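Local coordinates for protein MstE (Scytonema sp. PCC 10023, PDB 6SBF) that catalyses, as a monodomain type II terpene cyclase, the ring closures that assemble complex isoprenoid scaffolds, probably those of merosterol-type natural products, at residues W114-A119 with E128-A133; H140-G145 with C173-C178; A182-P187 with S191-Y196; T200-S203 with W207-Y210. The protein carries 1 engineered substitution. All blocks are in the same frame, centred on the assembly; numbering follows the deposited sequence.

Interaction 1: residues W114-A119 with E128-A133; sequences WALQLA and ERAQQA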
# COMPACT_ATOMS: atom_id res chain seq x y z
N TRP A 114 4.69 4.85 6.12
CA TRP A 114 4.62 5.48 4.79
C TRP A 114 5.16 6.91 4.85
O TRP A 114 5.81 7.34 3.87
CB TRP A 114 3.20 5.46 4.22
CG TRP A 114 2.78 4.09 3.80
CD1 TRP A 114 1.93 3.24 4.45
CD2 TRP A 114 3.22 3.38 2.62
NE1 TRP A 114 1.85 2.03 3.80
CE2 TRP A 114 2.60 2.10 2.64
CE3 TRP A 114 4.02 3.73 1.52
CZ2 TRP A 114 2.84 1.16 1.66
CZ3 TRP A 114 4.24 2.79 0.54
CH2 TRP A 114 3.65 1.50 0.61
N ALA A 115 4.86 7.65 5.87
CA ALA A 115 5.36 9.03 6.02
C ALA A 115 6.88 9.01 6.07
O ALA A 115 7.51 9.92 5.51
CB ALA A 115 4.78 9.70 7.25
N LEU A 116 7.47 8.02 6.72
CA LEU A 116 8.93 7.85 6.77
C LEU A 116 9.50 7.48 5.41
O LEU A 116 10.65 7.91 5.11
CB LEU A 116 9.32 6.95 7.93
CG LEU A 116 9.09 7.52 9.32
CD1 LEU A 116 9.23 6.42 10.36
CD2 LEU A 116 10.09 8.64 9.61
N GLN A 117 8.81 6.69 4.60
CA GLN A 117 9.27 6.40 3.24
C GLN A 117 9.30 7.72 2.46
O GLN A 117 10.21 7.98 1.67
CB GLN A 117 8.39 5.35 2.58
CG GLN A 117 8.52 3.96 3.18
CD GLN A 117 7.85 2.93 2.30
OE1 GLN A 117 8.28 2.70 1.17
NE2 GLN A 117 6.79 2.28 2.80
N LEU A 118 8.25 8.53 2.61
CA LEU A 118 8.20 9.82 1.92
C LEU A 118 9.35 10.72 2.41
O LEU A 118 10.01 11.38 1.58
CB LEU A 118 6.83 10.47 2.11
CG LEU A 118 6.69 11.86 1.49
CD1 LEU A 118 7.04 11.96 0.03
CD2 LEU A 118 5.30 12.40 1.68
N ALA A 119 9.57 10.75 3.70
CA ALA A 119 10.68 11.55 4.29
C ALA A 119 11.99 11.16 3.60
O ALA A 119 12.77 12.05 3.24
CB ALA A 119 10.76 11.37 5.78
N GLU A 128 14.51 15.88 12.77
CA GLU A 128 14.04 15.70 14.15
C GLU A 128 12.71 14.93 14.10
O GLU A 128 12.50 14.01 14.90
CB GLU A 128 13.90 17.04 14.92
CG GLU A 128 15.23 17.65 15.34
CD GLU A 128 15.17 18.64 16.50
OE1 GLU A 128 14.11 18.73 17.15
OE2 GLU A 128 16.20 19.30 16.77
N ARG A 129 11.75 15.37 13.29
CA ARG A 129 10.43 14.72 13.29
C ARG A 129 10.54 13.25 12.87
O ARG A 129 9.88 12.38 13.45
CB ARG A 129 9.44 15.48 12.42
CG ARG A 129 8.07 14.80 12.33
CD ARG A 129 7.38 14.74 13.69
NE ARG A 129 6.10 14.00 13.62
CZ ARG A 129 4.95 14.50 13.17
NH1 ARG A 129 4.92 15.72 12.68
NH2 ARG A 129 3.87 13.76 13.14
N ALA A 130 11.31 12.98 11.83
CA ALA A 130 11.45 11.57 11.37
C ALA A 130 12.07 10.74 12.48
O ALA A 130 11.63 9.58 12.66
CB ALA A 130 12.29 11.49 10.12
N GLN A 131 13.03 11.26 13.22
CA GLN A 131 13.65 10.50 14.33
C GLN A 131 12.57 10.18 15.37
O GLN A 131 12.54 9.07 15.95
CB GLN A 131 14.78 11.32 14.98
CG GLN A 131 15.50 10.62 16.12
CD GLN A 131 16.73 11.38 16.57
OE1 GLN A 131 17.48 11.86 15.73
NE2 GLN A 131 16.95 11.43 17.88
N GLN A 132 11.76 11.18 15.71
CA GLN A 132 10.71 10.99 16.73
C GLN A 132 9.68 9.95 16.25
O GLN A 132 9.30 9.06 17.06
CB GLN A 132 10.00 12.33 16.98
CG GLN A 132 9.00 12.26 18.13
CD GLN A 132 8.07 13.46 18.24
OE1 GLN A 132 8.03 14.26 17.32
NE2 GLN A 132 7.28 13.50 19.32
N ALA A 133 9.28 10.02 15.01
CA ALA A 133 8.30 9.10 14.44
C ALA A 133 8.88 7.68 14.40
O ALA A 133 8.16 6.71 14.69
CB ALA A 133 7.81 9.61 13.12
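A133 N donates to R129 O at 2.9 Å. This helical bond belongs to the turn that presents A130 and A133 to L116. No hydrogen bond crosses between the segments 114-119 and 128-133. L116 packs on the methyls and backbone of A130 and A133.

L116 reaches across with its branched end. Its CG stands anti to the carbonyl carbon (chi1 -68°), which carries the two methyls out toward the second helix. L116 CD2 does most of the touching. It lies 3.6 Å from A130 CB and 3.5 Å from A130 O. The same methyl also reaches A133 CB, at 4.3 Å. L116 CD1 is 4.2 Å from A133 C. L116 thus sits against one turn of the partner helix.

The two helices, 109-121 and 128-138, follow each other in the chain and run antiparallel here. They form a helical hairpin within the alpha6-alpha6 barrel. R134 and L137 carry the surface met by L116 further along helix 128-138. R129 turns to the loop side, where it stacks by cation-pi on W99. All three touching residues are buried. The contact rests on van der Waals packing, with small alanines allowing close approach.

Interaction 2: residues H140-G145 with C173-C178; sequences HLQPNG and CGAHTC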
# COMPACT_ATOMS: atom_id res chain seq x y z
N HIS A 140 5.39 -0.09 18.72
CA HIS A 140 4.42 -1.00 18.11
C HIS A 140 5.00 -2.39 17.83
O HIS A 140 4.21 -3.26 17.40
CB HIS A 140 3.89 -0.35 16.84
CG HIS A 140 3.07 0.86 17.08
ND1 HIS A 140 1.80 0.82 17.61
CD2 HIS A 140 3.31 2.13 16.81
CE1 HIS A 140 1.32 2.06 17.65
NE2 HIS A 140 2.21 2.86 17.17
N LEU A 141 6.29 -2.60 18.05
CA LEU A 141 6.87 -3.93 17.86
C LEU A 141 6.31 -4.89 18.91
O LEU A 141 6.29 -4.54 20.08
CB LEU A 141 8.38 -3.83 17.98
CG LEU A 141 9.07 -3.11 16.84
CD1 LEU A 141 10.51 -2.80 17.24
CD2 LEU A 141 8.99 -3.90 15.55
N GLN A 142 5.94 -6.09 18.46
CA GLN A 142 5.30 -7.11 19.31
C GLN A 142 6.29 -8.20 19.69
O GLN A 142 7.23 -8.49 18.95
CB GLN A 142 4.10 -7.66 18.55
CG GLN A 142 3.01 -6.63 18.30
CD GLN A 142 2.58 -5.92 19.57
OE1 GLN A 142 2.06 -6.58 20.49
NE2 GLN A 142 2.73 -4.59 19.64
N PRO A 143 6.02 -8.91 20.81
CA PRO A 143 6.77 -10.12 21.18
C PRO A 143 6.97 -11.19 20.08
O PRO A 143 8.03 -11.77 20.03
CB PRO A 143 5.88 -10.70 22.30
CG PRO A 143 5.30 -9.48 22.95
CD PRO A 143 4.99 -8.57 21.80
N ASN A 144 6.05 -11.30 19.10
CA ASN A 144 6.20 -12.31 18.00
C ASN A 144 7.00 -11.79 16.81
O ASN A 144 7.21 -12.57 15.83
CB ASN A 144 4.89 -12.73 17.31
CG ASN A 144 4.16 -11.63 16.55
OD1 ASN A 144 4.66 -10.53 16.19
ND2 ASN A 144 2.92 -11.98 16.28
N GLY A 145 7.54 -10.61 16.94
CA GLY A 145 8.54 -10.04 16.02
C GLY A 145 8.01 -9.15 14.91
O GLY A 145 8.91 -8.68 14.09
N CYS A 173 -4.88 -4.56 17.50
CA CYS A 173 -3.66 -4.20 18.27
C CYS A 173 -2.65 -5.35 18.27
O CYS A 173 -1.67 -5.27 19.01
CB CYS A 173 -3.99 -3.74 19.68
SG CYS A 173 -5.11 -2.33 19.68
N GLY A 174 -2.85 -6.34 17.43
CA GLY A 174 -1.86 -7.40 17.22
C GLY A 174 -0.92 -7.07 16.09
O GLY A 174 -1.18 -6.19 15.27
N ALA A 175 0.11 -7.90 15.96
CA ALA A 175 1.01 -7.81 14.81
C ALA A 175 0.23 -8.01 13.52
O ALA A 175 -0.57 -8.97 13.44
CB ALA A 175 2.14 -8.79 14.93
N HIS A 176 0.50 -7.20 12.52
CA HIS A 176 -0.18 -7.21 11.21
C HIS A 176 0.84 -7.44 10.11
O HIS A 176 1.83 -6.70 10.05
CB HIS A 176 -0.92 -5.91 10.99
CG HIS A 176 -2.02 -5.73 11.97
ND1 HIS A 176 -2.37 -4.51 12.53
CD2 HIS A 176 -2.88 -6.65 12.49
CE1 HIS A 176 -3.41 -4.71 13.35
NE2 HIS A 176 -3.76 -6.03 13.34
N THR A 177 0.64 -8.40 9.23
CA THR A 177 1.66 -8.70 8.24
C THR A 177 1.76 -7.62 7.18
O THR A 177 2.88 -7.32 6.71
CB THR A 177 1.37 -10.09 7.67
OG1 THR A 177 1.27 -11.04 8.77
CG2 THR A 177 2.45 -10.56 6.74
N CYS A 178 0.66 -7.02 6.79
CA CYS A 178 0.60 -5.94 5.80
C CYS A 178 1.42 -4.73 6.33
O CYS A 178 2.24 -4.16 5.60
CB CYS A 178 -0.85 -5.54 5.51
SG CYS A 178 -1.90 -5.28 6.98
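The methyl of A175 points into the turn 142-145 and is met by the amide of N144 and the aliphatic CG of Q142. N144 comes at it with the end of its amide. N144 OD1 lies 3.3 Å and N144 ND2 3.6 Å from A175 CB, while N144 CG is farther off, at 3.8 Å. The N144 oxygen has its polar partner in G146 N, so its approach to the methyl is packing.

Q142 passes A175 with its aliphatic part. Its CG is 3.9 Å from A175 N and 4.1 Å from A175 CB. The chain then bends at chi2 (-52°), which swings the amide back toward its own segment. There Q142 NE2 donates to H140 O at 3.0 Å. The N-H points almost straight at the oxygen (172°), but NE2 stands above the carbonyl plane. An alanine in place of Q142 would probably bare this flank of A175 and remove the bond that ties the turn to H140 O.

Q142 to G145 is a type I beta turn, closed by G145 N to Q142 O at 2.9 Å. It belongs to the loop between helices 128-138 and 152-158. Opposite it, 173-176 leads into helix 177-183, with H176 at the N-cap. C173 packs on helix 152-158 through E152 and I155. Y196 of helix 187-200 touches both N144 and A175.

Interaction 3: residues A182-P187 with S191-Y196; sequences AVAALP and SRLHDY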
# COMPACT_ATOMS: atom_id res chain seq x y z
N ALA A 182 5.23 -3.29 5.05
CA ALA A 182 5.44 -1.89 4.66
C ALA A 182 6.53 -1.26 5.55
O ALA A 182 7.40 -0.54 5.02
CB ALA A 182 4.15 -1.13 4.74
N VAL A 183 6.51 -1.46 6.84
CA VAL A 183 7.51 -0.88 7.76
C VAL A 183 8.88 -1.47 7.42
O VAL A 183 9.89 -0.75 7.55
CB VAL A 183 7.09 -1.04 9.23
CG1 VAL A 183 8.18 -0.65 10.20
CG2 VAL A 183 5.86 -0.19 9.52
N ALA A 184 8.94 -2.69 6.99
CA ALA A 184 10.23 -3.32 6.60
C ALA A 184 10.81 -2.67 5.34
O ALA A 184 11.97 -3.00 5.03
CB ALA A 184 10.04 -4.80 6.40
N ALA A 185 10.09 -1.82 4.63
CA ALA A 185 10.68 -0.97 3.55
C ALA A 185 11.70 0.02 4.14
O ALA A 185 12.53 0.51 3.39
CB ALA A 185 9.62 -0.23 2.75
N LEU A 186 11.63 0.30 5.44
CA LEU A 186 12.55 1.21 6.13
C LEU A 186 13.77 0.41 6.51
O LEU A 186 13.68 -0.57 7.24
CB LEU A 186 11.88 1.79 7.38
CG LEU A 186 10.61 2.58 7.11
CD1 LEU A 186 10.01 3.02 8.44
CD2 LEU A 186 10.82 3.80 6.20
N PRO A 187 14.98 0.82 6.09
CA PRO A 187 16.17 0.00 6.38
C PRO A 187 16.42 -0.14 7.88
O PRO A 187 16.98 -1.10 8.31
CB PRO A 187 17.33 0.82 5.79
CG PRO A 187 16.71 1.79 4.85
CD PRO A 187 15.26 1.92 5.16
N SER A 191 15.79 -5.54 9.26
CA SER A 191 16.40 -6.69 9.98
C SER A 191 15.55 -7.14 11.17
O SER A 191 15.41 -8.35 11.37
CB SER A 191 17.81 -6.36 10.44
OG SER A 191 18.33 -7.45 11.19
N ARG A 192 14.99 -6.22 11.93
CA ARG A 192 14.21 -6.56 13.14
C ARG A 192 12.93 -7.31 12.72
O ARG A 192 12.52 -8.20 13.48
CB ARG A 192 13.83 -5.29 13.92
CG ARG A 192 13.04 -5.53 15.20
CD ARG A 192 13.62 -6.44 16.29
NE ARG A 192 14.91 -6.02 16.85
CZ ARG A 192 15.11 -5.41 18.03
NH1 ARG A 192 16.33 -5.06 18.41
NH2 ARG A 192 14.08 -5.13 18.82
N LEU A 193 12.32 -6.99 11.58
CA LEU A 193 11.05 -7.63 11.13
C LEU A 193 11.29 -8.90 10.30
O LEU A 193 10.35 -9.60 9.97
CB LEU A 193 10.25 -6.61 10.36
CG LEU A 193 9.74 -5.46 11.22
CD1 LEU A 193 9.19 -4.38 10.33
CD2 LEU A 193 8.63 -5.92 12.15
N HIS A 194 12.54 -9.20 9.92
CA HIS A 194 12.85 -10.27 8.96
C HIS A 194 12.24 -11.64 9.38
O HIS A 194 11.66 -12.31 8.54
CB HIS A 194 14.39 -10.35 8.81
CG HIS A 194 14.83 -11.55 8.06
ND1 HIS A 194 15.01 -12.77 8.69
CD2 HIS A 194 15.05 -11.75 6.72
CE1 HIS A 194 15.40 -13.66 7.79
NE2 HIS A 194 15.40 -13.06 6.56
N ASP A 195 12.51 -12.08 10.58
CA ASP A 195 12.12 -13.45 10.98
C ASP A 195 10.60 -13.54 10.94
O ASP A 195 10.07 -14.58 10.51
CB ASP A 195 12.74 -13.82 12.31
CG ASP A 195 14.25 -14.05 12.27
OD1 ASP A 195 14.87 -13.91 11.19
OD2 ASP A 195 14.77 -14.37 13.32
N TYR A 196 9.90 -12.53 11.44
CA TYR A 196 8.41 -12.51 11.42
C TYR A 196 7.93 -12.62 9.98
O TYR A 196 7.02 -13.43 9.66
CB TYR A 196 7.89 -11.23 12.08
CG TYR A 196 6.42 -11.06 11.91
CD1 TYR A 196 5.51 -11.63 12.79
CD2 TYR A 196 5.93 -10.34 10.84
CE1 TYR A 196 4.15 -11.47 12.62
CE2 TYR A 196 4.56 -10.19 10.68
CZ TYR A 196 3.66 -10.79 11.54
OH TYR A 196 2.31 -10.62 11.34
O HOH W 1 17.71 -3.38 9.42
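L193 rests its CD1 methyl against V183 and A184. V183 CG1 is 3.9 Å and A184 CB 4.0 Å from L193 CD1. The same methyl comes within 3.8 Å of A184 N, so backbone as well as side chain is covered. L193 CG is anti to its carbonyl carbon (chi1 -68°), and its side chain crosses that of V183 at about a right angle. This side is buried, and the side chains that meet there are apolar. L197, one turn on from L193 in helix 187-200, and A225 of helix 215-229 add to it around A184.

The contact joins helix 177-183 to helix 187-200. Both segments fall in the squalene-hopene cyclase C-terminal family, whose helices here build an alpha6-alpha6 barrel. Between them the chain turns through a type I beta turn from V183 to L186.

The other side is loose and wet. P187 and S191 are exposed, and a water is inserted between them in the first turn of helix 187-200. It takes the place of a helical bond, donating to P187 O at 2.6 Å and accepting from S191 N at 2.9 Å. Separately, H194 ND1 donates to D195 OD1 at 2.8 Å. The other ring nitrogen, H194 NE2, bonds D234 OD1.

Interaction 4: residues T200-S203 with W207-Y210; sequences TQTS and WEGY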
# COMPACT_ATOMS: atom_id res chain seq x y z
N THR A 200 5.77 -16.07 8.43
CA THR A 200 4.36 -15.83 8.03
C THR A 200 4.06 -16.16 6.58
O THR A 200 2.89 -16.13 6.17
CB THR A 200 3.91 -14.42 8.38
OG1 THR A 200 4.81 -13.45 7.82
CG2 THR A 200 3.78 -14.21 9.86
N GLN A 201 5.03 -16.53 5.77
CA GLN A 201 4.76 -16.89 4.37
C GLN A 201 3.89 -18.15 4.40
O GLN A 201 4.19 -19.11 5.12
CB GLN A 201 6.09 -17.15 3.60
CG GLN A 201 5.90 -17.23 2.09
CD GLN A 201 7.22 -17.33 1.35
OE1 GLN A 201 8.23 -17.69 1.97
NE2 GLN A 201 7.18 -17.06 0.06
N THR A 202 2.92 -18.21 3.52
CA THR A 202 2.05 -19.41 3.43
C THR A 202 2.74 -20.50 2.64
O THR A 202 3.69 -20.23 1.90
CB THR A 202 0.69 -19.11 2.76
OG1 THR A 202 0.85 -18.98 1.32
CG2 THR A 202 0.05 -17.90 3.38
N SER A 203 2.13 -21.70 2.66
CA SER A 203 2.70 -22.82 1.91
C SER A 203 2.61 -22.57 0.40
O SER A 203 3.37 -23.22 -0.35
CB SER A 203 1.98 -24.10 2.31
OG SER A 203 0.63 -23.96 1.91
N TRP A 207 1.84 -14.05 1.11
CA TRP A 207 1.48 -13.58 2.45
C TRP A 207 0.04 -13.08 2.38
O TRP A 207 -0.47 -12.78 1.28
CB TRP A 207 2.42 -12.45 2.90
CG TRP A 207 3.78 -12.93 3.32
CD1 TRP A 207 4.20 -13.10 4.60
CD2 TRP A 207 4.92 -13.21 2.48
NE1 TRP A 207 5.50 -13.52 4.63
CE2 TRP A 207 5.97 -13.57 3.34
CE3 TRP A 207 5.15 -13.18 1.11
CZ2 TRP A 207 7.23 -13.95 2.86
CZ3 TRP A 207 6.41 -13.51 0.62
CH2 TRP A 207 7.42 -13.90 1.49
N GLU A 208 -0.56 -13.03 3.55
CA GLU A 208 -1.90 -12.49 3.75
C GLU A 208 -1.81 -11.29 4.69
O GLU A 208 -1.12 -11.36 5.70
CB GLU A 208 -2.82 -13.56 4.33
CG GLU A 208 -2.95 -14.83 3.50
CD GLU A 208 -3.81 -15.90 4.16
OE1 GLU A 208 -4.05 -15.80 5.35
OE2 GLU A 208 -4.09 -16.89 3.49
N GLY A 209 -2.54 -10.25 4.35
CA GLY A 209 -2.60 -9.03 5.15
C GLY A 209 -3.76 -9.02 6.14
O GLY A 209 -4.61 -9.91 6.15
N TYR A 210 -3.81 -7.99 6.95
CA TYR A 210 -4.85 -7.78 7.94
C TYR A 210 -5.92 -6.85 7.36
O TYR A 210 -7.12 -7.27 7.23
CB TYR A 210 -4.25 -7.23 9.24
CG TYR A 210 -5.28 -7.17 10.34
CD1 TYR A 210 -5.57 -8.31 11.09
CD2 TYR A 210 -5.99 -6.01 10.61
CE1 TYR A 210 -6.53 -8.26 12.09
CE2 TYR A 210 -6.96 -5.96 11.61
CZ TYR A 210 -7.23 -7.10 12.33
OH TYR A 210 -8.21 -7.06 13.28
O HOH W 2 0.82 -14.30 5.76
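Q201 lies along one face of the W207 indole. The sequence from Q201 through G205 to W207 fits a QW motif, the repeated signature of squalene-hopene and oxidosqualene cyclases. The stacking of glutamine on tryptophan is its hallmark.

The Q201 side chain can be followed outward over the ring. Q201 CB starts at the rim, 3.5 Å from W207 CZ2. CG is anti to the backbone N (chi1 -168°), which lays the rest of the chain across the six-membered ring. Q201 CG sits over the face of that W207 ring in a CH-pi contact, 3.7 Å from the centroid and 14° off the normal. Q201 CD comes next, 3.4 Å from W207 CH2. The amide is nearly parallel to the indole, with the planes 10° apart. Q201 NE2 ends 3.5 Å from W207 CH2, and Q201 OE1 is 3.9 Å from the same W207 carbon.

Q201 NE2 also bonds G205 O within the loop and S237 O at helix 235-248. The indole NE1 bonds L197 O on helix 187-200. The motif thus ties the loop to both helices. An alanine at W207 would probably leave the Q201 side chain without its flat support and L197 O without the indole N-H.

Away from the ring the contact thins out. T202 CG2 only approaches E208 OE2, at 4.3 Å. Nearby a water bridges the two backbones. It donates to T200 O at 2.8 Å and accepts from E208 N.

Overall arrangement
The four interactions follow one another along the chain, and none encloses another. Interaction 1 joins helices 109-121 and 128-138. Interactions 2 and 3 share helix 177-183, and their centres are about 11 Å apart. They are linked by a probable hydrogen bond between T177 OG1 and Y196 OH. Interaction 4 lies about 13 Å from interaction 2 by centres, and H176 stacks on Y210 between them. Its first segment leaves helix 187-200, which interaction 3 uses. Interaction 1 touches interaction 3 through L116 and Q117, but its centre is about 27 Å from that of interaction 4. Together the contacts join successive helices, and the loops between them, into one part of the alpha6-alpha6 barrel.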